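Local coordinates for L-threonine 3-dehydrogenase (Clostridioides difficile, PDB 7OL1), which probably catalyses the NAD-dependent oxidation of L-threonine to 2-amino-3-ketobutyrate, at residues A[50-55]-A[86-91]; A[79-84]-A[123-128]; A[198-203]-A[208-213]; A[273-278]-A[323-328]. All coordinates share one frame; numbering follows the deposited sequence.

Contact 1 of 4, residues A[50-55]-A[86-91]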
loop_
_atom_site.group_PDB
_atom_site.type_symbol
_atom_site.label_atom_id
_atom_site.label_comp_id
_atom_site.label_asym_id
_atom_site.label_seq_id
_atom_site.Cartn_x
_atom_site.Cartn_y
_atom_site.Cartn_z
ATOM N N ASN A 50 15.118 31.225 2.568
ATOM C CA ASN A 50 15.491 29.861 2.103
ATOM C C ASN A 50 14.391 28.824 2.382
ATOM O O ASN A 50 14.571 27.642 2.003
ATOM C CB ASN A 50 16.770 29.415 2.789
ATOM C CG ASN A 50 17.931 30.267 2.359
ATOM O OD1 ASN A 50 18.106 30.527 1.179
ATOM N ND2 ASN A 50 18.729 30.694 3.309
ATOM N N VAL A 51 13.306 29.252 3.025
ATOM C CA VAL A 51 12.127 28.412 3.349
ATOM C C VAL A 51 10.922 28.984 2.609
ATOM O O VAL A 51 10.435 30.127 2.983
ATOM C CB VAL A 51 11.901 28.360 4.867
ATOM C CG1 VAL A 51 10.638 27.602 5.237
ATOM C CG2 VAL A 51 13.100 27.749 5.543
ATOM N N ILE A 52 10.475 28.194 1.633
ATOM C CA ILE A 52 9.238 28.390 0.831
ATOM C C ILE A 52 8.110 27.561 1.444
ATOM O O ILE A 52 8.062 26.337 1.186
ATOM C CB ILE A 52 9.490 27.968 -0.622
ATOM C CG1 ILE A 52 10.590 28.812 -1.255
ATOM C CG2 ILE A 52 8.212 28.035 -1.414
ATOM C CD1 ILE A 52 11.904 28.126 -1.237
ATOM N N ALA A 53 7.226 28.206 2.194
ATOM C CA ALA A 53 5.960 27.607 2.656
ATOM C C ALA A 53 4.957 27.622 1.513
ATOM O O ALA A 53 4.911 28.630 0.850
ATOM C CB ALA A 53 5.422 28.373 3.822
ATOM N N SER A 54 4.194 26.546 1.333
ATOM C CA SER A 54 3.193 26.347 0.259
ATOM C C SER A 54 1.923 25.705 0.833
ATOM O O SER A 54 2.057 24.950 1.771
ATOM C CB SER A 54 3.803 25.535 -0.858
ATOM O OG SER A 54 3.613 24.137 -0.704
ATOM N N SER A 55 0.743 25.992 0.276
ATOM C CA SER A 55 -0.572 25.431 0.685
ATOM C C SER A 55 -1.569 25.572 -0.467
ATOM O O SER A 55 -1.312 26.381 -1.325
ATOM C CB SER A 55 -1.086 26.103 1.934
ATOM O OG SER A 55 -2.292 25.493 2.397
ATOM N N LYS A 86 11.622 24.470 -8.991
ATOM C CA LYS A 86 12.683 25.084 -9.849
ATOM C C LYS A 86 12.893 26.567 -9.514
ATOM O O LYS A 86 14.077 27.022 -9.554
ATOM C CB LYS A 86 12.335 24.952 -11.325
ATOM C CG LYS A 86 12.193 23.523 -11.820
ATOM C CD LYS A 86 13.498 22.783 -11.788
ATOM C CE LYS A 86 14.279 22.882 -13.073
ATOM N NZ LYS A 86 15.706 23.087 -12.760
ATOM N N LYS A 87 11.816 27.275 -9.163
ATOM C CA LYS A 87 11.823 28.751 -8.992
ATOM C C LYS A 87 12.773 29.164 -7.871
ATOM O O LYS A 87 13.293 30.307 -7.912
ATOM C CB LYS A 87 10.411 29.261 -8.716
ATOM C CG LYS A 87 10.292 30.683 -8.176
ATOM C CD LYS A 87 8.822 31.093 -8.278
ATOM C CE LYS A 87 8.461 32.494 -7.824
ATOM N NZ LYS A 87 6.993 32.704 -7.910
ATOM N N TYR A 88 12.971 28.293 -6.885
ATOM C CA TYR A 88 13.813 28.600 -5.697
ATOM C C TYR A 88 14.999 27.624 -5.604
ATOM O O TYR A 88 15.681 27.657 -4.592
ATOM C CB TYR A 88 12.958 28.597 -4.429
ATOM C CG TYR A 88 11.804 29.567 -4.414
ATOM C CD1 TYR A 88 11.962 30.876 -3.977
ATOM C CD2 TYR A 88 10.530 29.167 -4.787
ATOM C CE1 TYR A 88 10.894 31.762 -3.924
ATOM C CE2 TYR A 88 9.451 30.041 -4.741
ATOM C CZ TYR A 88 9.631 31.343 -4.309
ATOM O OH TYR A 88 8.565 32.189 -4.250
ATOM N N ASP A 89 15.235 26.802 -6.627
ATOM C CA ASP A 89 16.303 25.767 -6.653
ATOM C C ASP A 89 16.386 25.006 -5.327
ATOM O O ASP A 89 17.444 25.086 -4.695
ATOM C CB ASP A 89 17.674 26.396 -6.865
ATOM C CG ASP A 89 17.725 27.380 -8.009
ATOM O OD1 ASP A 89 17.402 26.980 -9.170
ATOM O OD2 ASP A 89 18.086 28.534 -7.712
ATOM N N VAL A 90 15.331 24.305 -4.915
ATOM C CA VAL A 90 15.274 23.658 -3.573
ATOM C C VAL A 90 16.102 22.368 -3.611
ATOM O O VAL A 90 16.296 21.824 -4.689
ATOM C CB VAL A 90 13.825 23.402 -3.138
ATOM C CG1 VAL A 90 13.105 24.708 -2.854
ATOM C CG2 VAL A 90 13.072 22.576 -4.163
ATOM N N ASP A 91 16.661 21.968 -2.473
ATOM C CA ASP A 91 17.450 20.712 -2.322
ATOM C C ASP A 91 16.655 19.752 -1.426
ATOM O O ASP A 91 16.922 18.558 -1.484
ATOM C CB ASP A 91 18.858 21.002 -1.785
ATOM C CG ASP A 91 18.886 21.838 -0.509
ATOM O OD1 ASP A 91 18.753 21.221 0.571
ATOM O OD2 ASP A 91 19.035 23.106 -0.602
#

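Contact 2 of 4, residues A[79-84]-A[123-128]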
loop_
_atom_site.group_PDB
_atom_site.type_symbol
_atom_site.label_atom_id
_atom_site.label_comp_id
_atom_site.label_asym_id
_atom_site.label_seq_id
_atom_site.Cartn_x
_atom_site.Cartn_y
_atom_site.Cartn_z
ATOM N N ASN A 79 2.918 19.825 -12.800
ATOM C CA ASN A 79 3.502 20.988 -13.504
ATOM C C ASN A 79 3.781 22.120 -12.510
ATOM O O ASN A 79 4.953 22.590 -12.447
ATOM C CB ASN A 79 2.589 21.491 -14.617
ATOM C CG ASN A 79 3.310 22.538 -15.425
ATOM O OD1 ASN A 79 3.111 23.737 -15.221
ATOM N ND2 ASN A 79 4.270 22.075 -16.201
ATOM N N ARG A 80 2.769 22.563 -11.758
ATOM C CA ARG A 80 2.935 23.783 -10.915
ATOM C C ARG A 80 3.877 23.428 -9.754
ATOM O O ARG A 80 4.739 24.266 -9.411
ATOM C CB ARG A 80 1.593 24.369 -10.471
ATOM C CG ARG A 80 1.713 25.336 -9.306
ATOM C CD ARG A 80 1.536 26.834 -9.522
ATOM N NE ARG A 80 2.605 27.343 -10.344
ATOM C CZ ARG A 80 3.248 28.509 -10.199
ATOM N NH1 ARG A 80 2.997 29.360 -9.213
ATOM N NH2 ARG A 80 4.190 28.795 -11.078
ATOM N N PHE A 81 3.749 22.219 -9.202
ATOM C CA PHE A 81 4.615 21.704 -8.112
ATOM C C PHE A 81 6.056 21.838 -8.583
ATOM O O PHE A 81 6.896 22.435 -7.855
ATOM C CB PHE A 81 4.244 20.251 -7.801
ATOM C CG PHE A 81 4.704 19.654 -6.492
ATOM C CD1 PHE A 81 5.831 20.107 -5.828
ATOM C CD2 PHE A 81 4.026 18.563 -5.965
ATOM C CE1 PHE A 81 6.226 19.525 -4.640
ATOM C CE2 PHE A 81 4.436 17.975 -4.788
ATOM C CZ PHE A 81 5.531 18.463 -4.131
ATOM N N PHE A 82 6.328 21.346 -9.791
ATOM C CA PHE A 82 7.688 21.387 -10.401
ATOM C C PHE A 82 8.129 22.843 -10.587
ATOM O O PHE A 82 9.301 23.161 -10.341
ATOM C CB PHE A 82 7.672 20.668 -11.744
ATOM C CG PHE A 82 8.971 20.673 -12.501
ATOM C CD1 PHE A 82 10.062 19.954 -12.048
ATOM C CD2 PHE A 82 9.077 21.320 -13.725
ATOM C CE1 PHE A 82 11.246 19.924 -12.777
ATOM C CE2 PHE A 82 10.255 21.282 -14.453
ATOM C CZ PHE A 82 11.346 20.595 -13.971
ATOM N N GLU A 83 7.208 23.711 -11.019
ATOM C CA GLU A 83 7.532 25.132 -11.248
ATOM C C GLU A 83 8.112 25.695 -9.953
ATOM O O GLU A 83 9.152 26.418 -10.020
ATOM C CB GLU A 83 6.309 25.903 -11.762
ATOM C CG GLU A 83 5.999 25.599 -13.218
ATOM C CD GLU A 83 4.921 26.410 -13.913
ATOM O OE1 GLU A 83 4.042 27.008 -13.235
ATOM O OE2 GLU A 83 4.976 26.435 -15.155
ATOM N N ILE A 84 7.463 25.417 -8.820
ATOM C CA ILE A 84 7.845 26.044 -7.521
ATOM C C ILE A 84 9.129 25.406 -6.994
ATOM O O ILE A 84 9.953 26.140 -6.458
ATOM C CB ILE A 84 6.685 26.021 -6.530
ATOM C CG1 ILE A 84 5.638 27.032 -6.995
ATOM C CG2 ILE A 84 7.148 26.318 -5.115
ATOM C CD1 ILE A 84 4.242 26.553 -6.785
ATOM N N LEU A 123 7.469 12.784 -5.737
ATOM C CA LEU A 123 8.558 11.786 -5.824
ATOM C C LEU A 123 9.196 11.949 -7.198
ATOM O O LEU A 123 10.434 11.928 -7.292
ATOM C CB LEU A 123 8.028 10.368 -5.577
ATOM C CG LEU A 123 7.749 10.030 -4.111
ATOM C CD1 LEU A 123 6.952 8.750 -3.985
ATOM C CD2 LEU A 123 9.044 9.910 -3.318
ATOM N N GLU A 124 8.365 12.160 -8.217
ATOM C CA GLU A 124 8.822 12.277 -9.629
ATOM C C GLU A 124 9.658 13.563 -9.723
ATOM O O GLU A 124 10.700 13.545 -10.434
ATOM C CB GLU A 124 7.634 12.187 -10.593
ATOM C CG GLU A 124 7.233 10.762 -10.942
ATOM C CD GLU A 124 8.197 10.054 -11.879
ATOM O OE1 GLU A 124 8.505 8.832 -11.649
ATOM O OE2 GLU A 124 8.642 10.722 -12.847
ATOM N N ILE A 125 9.266 14.614 -8.996
ATOM C CA ILE A 125 10.048 15.879 -8.950
ATOM C C ILE A 125 11.402 15.583 -8.303
ATOM O O ILE A 125 12.426 15.928 -8.900
ATOM C CB ILE A 125 9.267 16.972 -8.210
ATOM C CG1 ILE A 125 8.105 17.485 -9.058
ATOM C CG2 ILE A 125 10.198 18.096 -7.820
ATOM C CD1 ILE A 125 7.077 18.270 -8.295
ATOM N N ALA A 126 11.411 14.937 -7.135
ATOM C CA ALA A 126 12.639 14.630 -6.365
ATOM C C ALA A 126 13.555 13.729 -7.195
ATOM O O ALA A 126 14.771 13.965 -7.221
ATOM C CB ALA A 126 12.265 13.990 -5.071
ATOM N N LYS A 127 12.984 12.757 -7.898
ATOM C CA LYS A 127 13.738 11.897 -8.848
ATOM C C LYS A 127 14.474 12.787 -9.856
ATOM O O LYS A 127 15.620 12.468 -10.169
ATOM C CB LYS A 127 12.803 10.919 -9.571
ATOM C CG LYS A 127 13.490 9.907 -10.481
ATOM C CD LYS A 127 12.545 9.084 -11.346
ATOM C CE LYS A 127 13.256 8.428 -12.512
ATOM N NZ LYS A 127 12.420 7.433 -13.228
ATOM N N GLU A 128 13.825 13.846 -10.357
ATOM C CA GLU A 128 14.330 14.651 -11.498
ATOM C C GLU A 128 15.372 15.646 -10.989
ATOM O O GLU A 128 16.316 15.887 -11.723
ATOM C CB GLU A 128 13.204 15.375 -12.239
ATOM C CG GLU A 128 13.595 15.832 -13.641
ATOM C CD GLU A 128 12.470 16.414 -14.490
ATOM O OE1 GLU A 128 11.278 16.012 -14.316
ATOM O OE2 GLU A 128 12.785 17.278 -15.332
#

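Contact 3 of 4, residues A[198-203]-A[208-213]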
loop_
_atom_site.group_PDB
_atom_site.type_symbol
_atom_site.label_atom_id
_atom_site.label_comp_id
_atom_site.label_asym_id
_atom_site.label_seq_id
_atom_site.Cartn_x
_atom_site.Cartn_y
_atom_site.Cartn_z
ATOM N N THR A 198 -1.635 25.426 17.840
ATOM C CA THR A 198 -2.769 24.962 16.997
ATOM C C THR A 198 -3.887 24.538 17.945
ATOM O O THR A 198 -3.638 23.886 18.956
ATOM C CB THR A 198 -2.330 23.902 15.974
ATOM O OG1 THR A 198 -1.156 24.288 15.225
ATOM C CG2 THR A 198 -3.471 23.561 15.038
ATOM N N PRO A 199 -5.121 25.046 17.746
ATOM C CA PRO A 199 -6.216 24.777 18.675
ATOM C C PRO A 199 -6.813 23.388 18.488
ATOM O O PRO A 199 -6.875 22.908 17.358
ATOM C CB PRO A 199 -7.259 25.866 18.353
ATOM C CG PRO A 199 -6.988 26.249 16.911
ATOM C CD PRO A 199 -5.504 26.011 16.700
ATOM N N PRO A 200 -7.272 22.748 19.596
ATOM C CA PRO A 200 -7.992 21.474 19.564
ATOM C C PRO A 200 -9.020 21.375 18.436
ATOM O O PRO A 200 -9.912 22.178 18.449
ATOM C CB PRO A 200 -8.770 21.481 20.888
ATOM C CG PRO A 200 -7.894 22.275 21.839
ATOM C CD PRO A 200 -7.121 23.250 20.973
ATOM N N GLY A 201 -8.867 20.401 17.530
ATOM C CA GLY A 201 -9.680 20.257 16.305
ATOM C C GLY A 201 -10.572 19.027 16.339
ATOM O O GLY A 201 -10.841 18.477 15.247
ATOM N N GLY A 202 -11.020 18.616 17.537
ATOM C CA GLY A 202 -11.827 17.399 17.769
ATOM C C GLY A 202 -11.417 16.226 16.878
ATOM O O GLY A 202 -12.319 15.469 16.483
ATOM N N GLY A 203 -10.118 16.075 16.565
ATOM C CA GLY A 203 -9.533 14.883 15.913
ATOM C C GLY A 203 -9.357 13.747 16.916
ATOM O O GLY A 203 -9.667 13.940 18.115
ATOM N N ALA A 208 -5.791 15.112 24.272
ATOM C CA ALA A 208 -4.626 15.478 25.112
ATOM C C ALA A 208 -4.255 16.951 24.927
ATOM O O ALA A 208 -3.420 17.402 25.706
ATOM C CB ALA A 208 -3.446 14.584 24.849
ATOM N N VAL A 209 -4.821 17.659 23.946
ATOM C CA VAL A 209 -4.623 19.134 23.796
ATOM C C VAL A 209 -5.741 19.857 24.553
ATOM O O VAL A 209 -5.404 20.579 25.512
ATOM C CB VAL A 209 -4.551 19.579 22.327
ATOM C CG1 VAL A 209 -4.259 21.068 22.219
ATOM C CG2 VAL A 209 -3.503 18.784 21.560
ATOM N N ASP A 210 -7.007 19.617 24.182
ATOM C CA ASP A 210 -8.220 20.242 24.786
ATOM C C ASP A 210 -8.199 20.126 26.321
ATOM O O ASP A 210 -8.702 21.048 26.973
ATOM C CB ASP A 210 -9.514 19.649 24.208
ATOM C CG ASP A 210 -10.709 20.598 24.162
ATOM O OD1 ASP A 210 -10.529 21.818 24.438
ATOM O OD2 ASP A 210 -11.817 20.113 23.836
ATOM N N ILE A 211 -7.647 19.054 26.888
ATOM C CA ILE A 211 -7.580 18.848 28.367
ATOM C C ILE A 211 -6.898 20.056 29.019
ATOM O O ILE A 211 -7.349 20.464 30.098
ATOM C CB ILE A 211 -6.862 17.532 28.740
ATOM C CG1 ILE A 211 -7.133 17.141 30.196
ATOM C CG2 ILE A 211 -5.365 17.613 28.450
ATOM C CD1 ILE A 211 -6.588 15.788 30.580
ATOM N N TYR A 212 -5.836 20.589 28.416
ATOM C CA TYR A 212 -5.047 21.714 28.991
ATOM C C TYR A 212 -5.860 23.014 28.898
ATOM O O TYR A 212 -5.748 23.855 29.814
ATOM C CB TYR A 212 -3.692 21.862 28.293
ATOM C CG TYR A 212 -2.715 20.745 28.552
ATOM C CD1 TYR A 212 -2.047 20.648 29.755
ATOM C CD2 TYR A 212 -2.433 19.802 27.586
ATOM C CE1 TYR A 212 -1.135 19.635 30.001
ATOM C CE2 TYR A 212 -1.531 18.777 27.816
ATOM C CZ TYR A 212 -0.872 18.692 29.027
ATOM O OH TYR A 212 0.024 17.690 29.252
ATOM N N TYR A 213 -6.639 23.174 27.820
ATOM C CA TYR A 213 -7.550 24.328 27.597
ATOM C C TYR A 213 -8.608 24.281 28.712
ATOM O O TYR A 213 -8.634 25.207 29.538
ATOM C CB TYR A 213 -8.113 24.349 26.163
ATOM C CG TYR A 213 -7.179 24.887 25.094
ATOM C CD1 TYR A 213 -5.974 24.260 24.832
ATOM C CD2 TYR A 213 -7.484 26.007 24.330
ATOM C CE1 TYR A 213 -5.105 24.715 23.854
ATOM C CE2 TYR A 213 -6.621 26.483 23.350
ATOM C CZ TYR A 213 -5.425 25.830 23.109
ATOM O OH TYR A 213 -4.531 26.223 22.157
#

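Contact 4 of 4, residues A[273-278]-A[323-328]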
loop_
_atom_site.group_PDB
_atom_site.type_symbol
_atom_site.label_atom_id
_atom_site.label_comp_id
_atom_site.label_asym_id
_atom_site.label_seq_id
_atom_site.Cartn_x
_atom_site.Cartn_y
_atom_site.Cartn_z
ATOM N N ALA A 273 -4.228 13.835 33.588
ATOM C CA ALA A 273 -4.960 14.381 34.752
ATOM C C ALA A 273 -4.002 14.486 35.946
ATOM O O ALA A 273 -3.775 15.620 36.408
ATOM C CB ALA A 273 -6.144 13.506 35.063
ATOM N N ASP A 274 -3.426 13.355 36.381
ATOM C CA ASP A 274 -2.519 13.241 37.562
ATOM C C ASP A 274 -1.292 14.151 37.396
ATOM O O ASP A 274 -0.783 14.645 38.430
ATOM C CB ASP A 274 -2.058 11.797 37.806
ATOM C CG ASP A 274 -3.152 10.832 38.247
ATOM O OD1 ASP A 274 -4.334 11.241 38.290
ATOM O OD2 ASP A 274 -2.814 9.669 38.544
ATOM N N SER A 275 -0.813 14.335 36.160
ATOM C CA SER A 275 0.286 15.278 35.819
ATOM C C SER A 275 -0.264 16.704 35.873
ATOM O O SER A 275 0.450 17.588 36.383
ATOM C CB SER A 275 0.915 14.974 34.480
ATOM O OG SER A 275 2.294 15.336 34.487
ATOM N N ILE A 276 -1.487 16.912 35.375
ATOM C CA ILE A 276 -2.167 18.240 35.408
ATOM C C ILE A 276 -2.369 18.628 36.878
ATOM O O ILE A 276 -1.823 19.679 37.283
ATOM C CB ILE A 276 -3.480 18.230 34.593
ATOM C CG1 ILE A 276 -3.193 18.046 33.098
ATOM C CG2 ILE A 276 -4.308 19.480 34.854
ATOM C CD1 ILE A 276 -4.295 18.513 32.167
ATOM N N LYS A 277 -3.060 17.785 37.654
ATOM C CA LYS A 277 -3.470 18.090 39.055
ATOM C C LYS A 277 -2.212 18.340 39.921
ATOM O O LYS A 277 -2.297 19.212 40.802
ATOM C CB LYS A 277 -4.454 17.028 39.582
ATOM C CG LYS A 277 -3.847 15.884 40.385
ATOM C CD LYS A 277 -4.802 14.733 40.697
ATOM C CE LYS A 277 -4.206 13.752 41.691
ATOM N NZ LYS A 277 -5.009 12.515 41.815
ATOM N N LYS A 278 -1.064 17.699 39.644
ATOM C CA LYS A 278 0.239 17.989 40.327
ATOM C C LYS A 278 0.617 19.480 40.229
ATOM O O LYS A 278 1.635 19.860 40.851
ATOM C CB LYS A 278 1.378 17.158 39.725
ATOM C CG LYS A 278 2.783 17.480 40.240
ATOM C CD LYS A 278 3.843 16.450 39.868
ATOM C CE LYS A 278 3.299 15.042 39.693
ATOM N NZ LYS A 278 4.372 14.020 39.656
ATOM N N LYS A 323 7.171 17.271 31.988
ATOM C CA LYS A 323 7.832 18.443 31.343
ATOM C C LYS A 323 6.823 19.111 30.406
ATOM O O LYS A 323 6.646 20.346 30.493
ATOM C CB LYS A 323 9.107 18.057 30.584
ATOM C CG LYS A 323 10.339 18.856 30.991
ATOM C CD LYS A 323 11.170 19.389 29.844
ATOM C CE LYS A 323 12.096 20.519 30.255
ATOM N NZ LYS A 323 12.951 20.955 29.123
ATOM N N MET A 324 6.139 18.306 29.596
ATOM C CA MET A 324 5.076 18.787 28.682
ATOM C C MET A 324 4.012 19.537 29.487
ATOM O O MET A 324 3.784 20.729 29.193
ATOM C CB MET A 324 4.422 17.625 27.934
ATOM C CG MET A 324 3.393 18.074 26.926
ATOM S SD MET A 324 2.971 16.761 25.781
ATOM C CE MET A 324 1.721 15.880 26.711
ATOM N N THR A 325 3.380 18.876 30.458
ATOM C CA THR A 325 2.249 19.450 31.236
ATOM C C THR A 325 2.633 20.828 31.804
ATOM O O THR A 325 1.801 21.750 31.726
ATOM C CB THR A 325 1.781 18.501 32.342
ATOM O OG1 THR A 325 1.441 17.243 31.761
ATOM C CG2 THR A 325 0.585 19.037 33.100
ATOM N N LYS A 326 3.841 20.989 32.351
ATOM C CA LYS A 326 4.282 22.294 32.914
ATOM C C LYS A 326 4.264 23.322 31.775
ATOM O O LYS A 326 3.500 24.307 31.876
ATOM C CB LYS A 326 5.652 22.187 33.595
ATOM C CG LYS A 326 5.898 23.206 34.710
ATOM C CD LYS A 326 7.352 23.340 35.163
ATOM C CE LYS A 326 7.886 22.088 35.826
ATOM N NZ LYS A 326 9.202 21.711 35.268
ATOM N N ASP A 327 5.020 23.047 30.705
ATOM C CA ASP A 327 5.212 23.953 29.539
ATOM C C ASP A 327 3.879 24.283 28.860
ATOM O O ASP A 327 3.770 25.401 28.336
ATOM C CB ASP A 327 6.144 23.360 28.486
ATOM C CG ASP A 327 6.774 24.421 27.608
ATOM O OD1 ASP A 327 7.616 25.175 28.140
ATOM O OD2 ASP A 327 6.414 24.486 26.404
ATOM N N MET A 328 2.910 23.366 28.838
ATOM C CA MET A 328 1.621 23.625 28.145
ATOM C C MET A 328 0.835 24.682 28.925
ATOM O O MET A 328 0.222 25.566 28.287
ATOM C CB MET A 328 0.783 22.354 27.969
ATOM C CG MET A 328 1.210 21.554 26.758
ATOM S SD MET A 328 0.858 22.423 25.193
ATOM C CE MET A 328 -0.910 22.130 25.069
#

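Contact 1 of 4, residues A[50-55]-A[86-91]
Ile52 crosses one face of the Tyr88 ring obliquely. Its CG1 sits over the ring centre, 3.5 Å from the Tyr88 centroid and 14° off the ring normal, in a CH-pi contact. The CD1 methyl reaches past the ring to its root, with Ile52 CD1 3.4 Å from Tyr88 CB. The same methyl also touches the next apolar residue, with Ile52 CD1 4.0 Å from Val90 CG1. One isoleucine thus fills the angle between an aromatic face and a valine. This is the tight, buried part. Ile52 belongs to strand 51-55, a parallel strand of the Rossmann-type sheet, and it also packs on Leu26 and Ile69 of the two strands beside it. Tyr88 and Val90 lie in the turn that leads from helix 78-87 into strand 92-95. Asp89 stands at the bend of that turn with positive phi, and its N bonds to the O of Lys86 at 3.2 Å.

The other side is looser. Tyr88 is partly exposed, and its second face is met by the aliphatic part of exposed Lys87, whose CG stands toward the rim of the ring. The Tyr88 CG is anti to the carbonyl carbon (chi1 -58°), which lays one ring face over Ile52, while the OH bonds to Glu71. Glu71, which lies outside both segments, also forms a salt bridge with Lys87 NZ. No hydrogen bond joins 50-55 to 86-91. Cohesion therefore rests on apolar burial and the ring face, with polar groups satisfied at the margin.

Contact 2 of 4, residues A[79-84]-A[123-128]
Ile125 reaches across from helix 108-129 to meet Phe81 and Phe82 of helix 78-87. Its CB points at the facing helix, and each further atom comes closer to helix 78-87. CG1, anti to the carbonyl carbon (chi1 -73°), comes alongside the start of Phe82, with Ile125 CG1 4.1 Å from Phe82 CA and 4.2 Å from Phe82 CB. It lies at the edge of the Phe82 ring, near its plane. CD1 is the tip. It approaches the helix backbone, with Ile125 CD1 3.5 Å from Phe82 N, and lies over one face of the Phe81 ring. There Ile125 CD1 is 3.6 Å from the Phe81 centroid, 30° off the normal, in a CH-pi contact shifted toward the CG side.

Both helices are connections of the Rossmann-type domain. Helix 78-87 leads into strand 92-95, and helix 108-129 runs into strand 132-138. They pack side by side on the sheet, and the axes of 79-84 and 123-128 come within 10.2 Å and cross at -41°. Phe81 is buried and turns inward to Leu26 and Thr28 of strand 25-28.

Phe82 runs outward instead. Its ring extends toward Glu128, the next turn's residue on the opposing helix, and Phe82 CZ is 3.9 Å from Glu128 OE2. The two side chains cross at about a right angle. This rim is solvent-facing at Glu128. Within helix 78-87, Arg80 holds Glu83 side-on with NE and NH2, both to OE1. On helix 108-129, Glu124 bonds to Tyr177 and packs on Leu109 of the second subunit.

Contact 3 of 4, residues A[198-203]-A[208-213]
Pro200 presses its ring into a shallow seat made by Val209, Asp210 and Tyr213 on one side of helix 207-217. The ring carbons divide three neighbours between them. CD lies over one face of the tyrosine ring, and Pro200 CD is 3.9 Å from the Tyr213 centroid, 16° off the normal, in a CH-pi contact. It stands toward the rim of that ring, nearest to the hydroxyl end, with Pro200 CD 3.8 Å from Tyr213 CZ. The same carbon meets the valine, with Pro200 CD 3.8 Å from Val209 CG1. CG points at the helix backbone, and Pro200 CG is 3.6 Å from Asp210 CA. Pro200 CB is 3.9 Å from Asp210 CG.

The side-chain conformations make this seat. Val209 places CG1 anti to its backbone N (chi1 -176°), the branch that faces the proline. Asp210 holds its carboxylate beside the proline, with Asp210 OD1 3.7 Å from Pro200 CG. Tyr213 has CG anti to the carbonyl carbon (chi1 -79°). Its ring therefore swings back along the helix and offers a face to Pro200. Tyr213 OH lies 4.1 Å from Thr198 O, a contact and no hydrogen bond. Pro199 CA is a van der Waals neighbour of the same hydroxyl.

The polar support lies in the loop itself, where Gly201 N bonds to Asp206 OD2. Ala208 and Val209 pack on Ile194 at the end of strand 184-194. Through Pro200 the loop after that strand lies back against the helix that follows it. In extended short-chain dehydrogenases this region generally helps build the smaller, substrate-binding part.

Contact 4 of 4, residues A[273-278]-A[323-328]
Ser275 and Ile276 of helix 269-277 meet one residue of the other helix, Thr325. Before them on segment 273-278, Asp274 stands on the exposed flank and forms a long ion pair with Lys277. Ser275 then turns its CB toward helix 321-334. Ser275 OG is 3.4 Å from Thr325 OG1, and the Ser275 carbonyl O is 3.6 Å from Thr325 CG2. The serine hydroxyl also makes a weak hydrogen bond to Asp322 OD1. Next comes Ile276, which meets the threonine methyl. Thr325 CG2 is 3.7 Å from Ile276 CA and 3.9 Å from Ile276 CG1, and the two side chains cross at about a right angle.

The two branches of Thr325 do different work. OG1 is anti to the carbonyl carbon (chi1 -56°), where it bonds to Leu321 O one turn back and to Tyr212 OH. CG2 is anti to the backbone N and carries the apolar contact. Ile276 continues onto Ile211 and Tyr212 of helix 207-217. Met324, beside Thr325, and Met328, one turn on, pack on the same Tyr212 and on strands 184-194 and 232-235. The two helices thus lie next to each other, with helix 207-217 against both.

Contacts 1 and 2 share helix 78-87 and sit in the Rossmann-type part, where Ile52 CG2 and Ile84 CG2 touch at 4.2 Å. Contacts 3 and 4 lie about 14 Å apart, centre to centre, on the other side of the chain's centre from contact 2. They meet through apolar packing as well as hydroxyls, with Ile211 CG1 3.7 Å from Ile276 CD1. Contacts 2 and 4 are about 44 Å apart between centres. Contacts 1 and 4 are buried, contact 2 partly so, and contact 3 is at the surface. The first three each set an aliphatic carbon over an aromatic face. Contact 4 has no ring and mixes hydroxyls with a methyl.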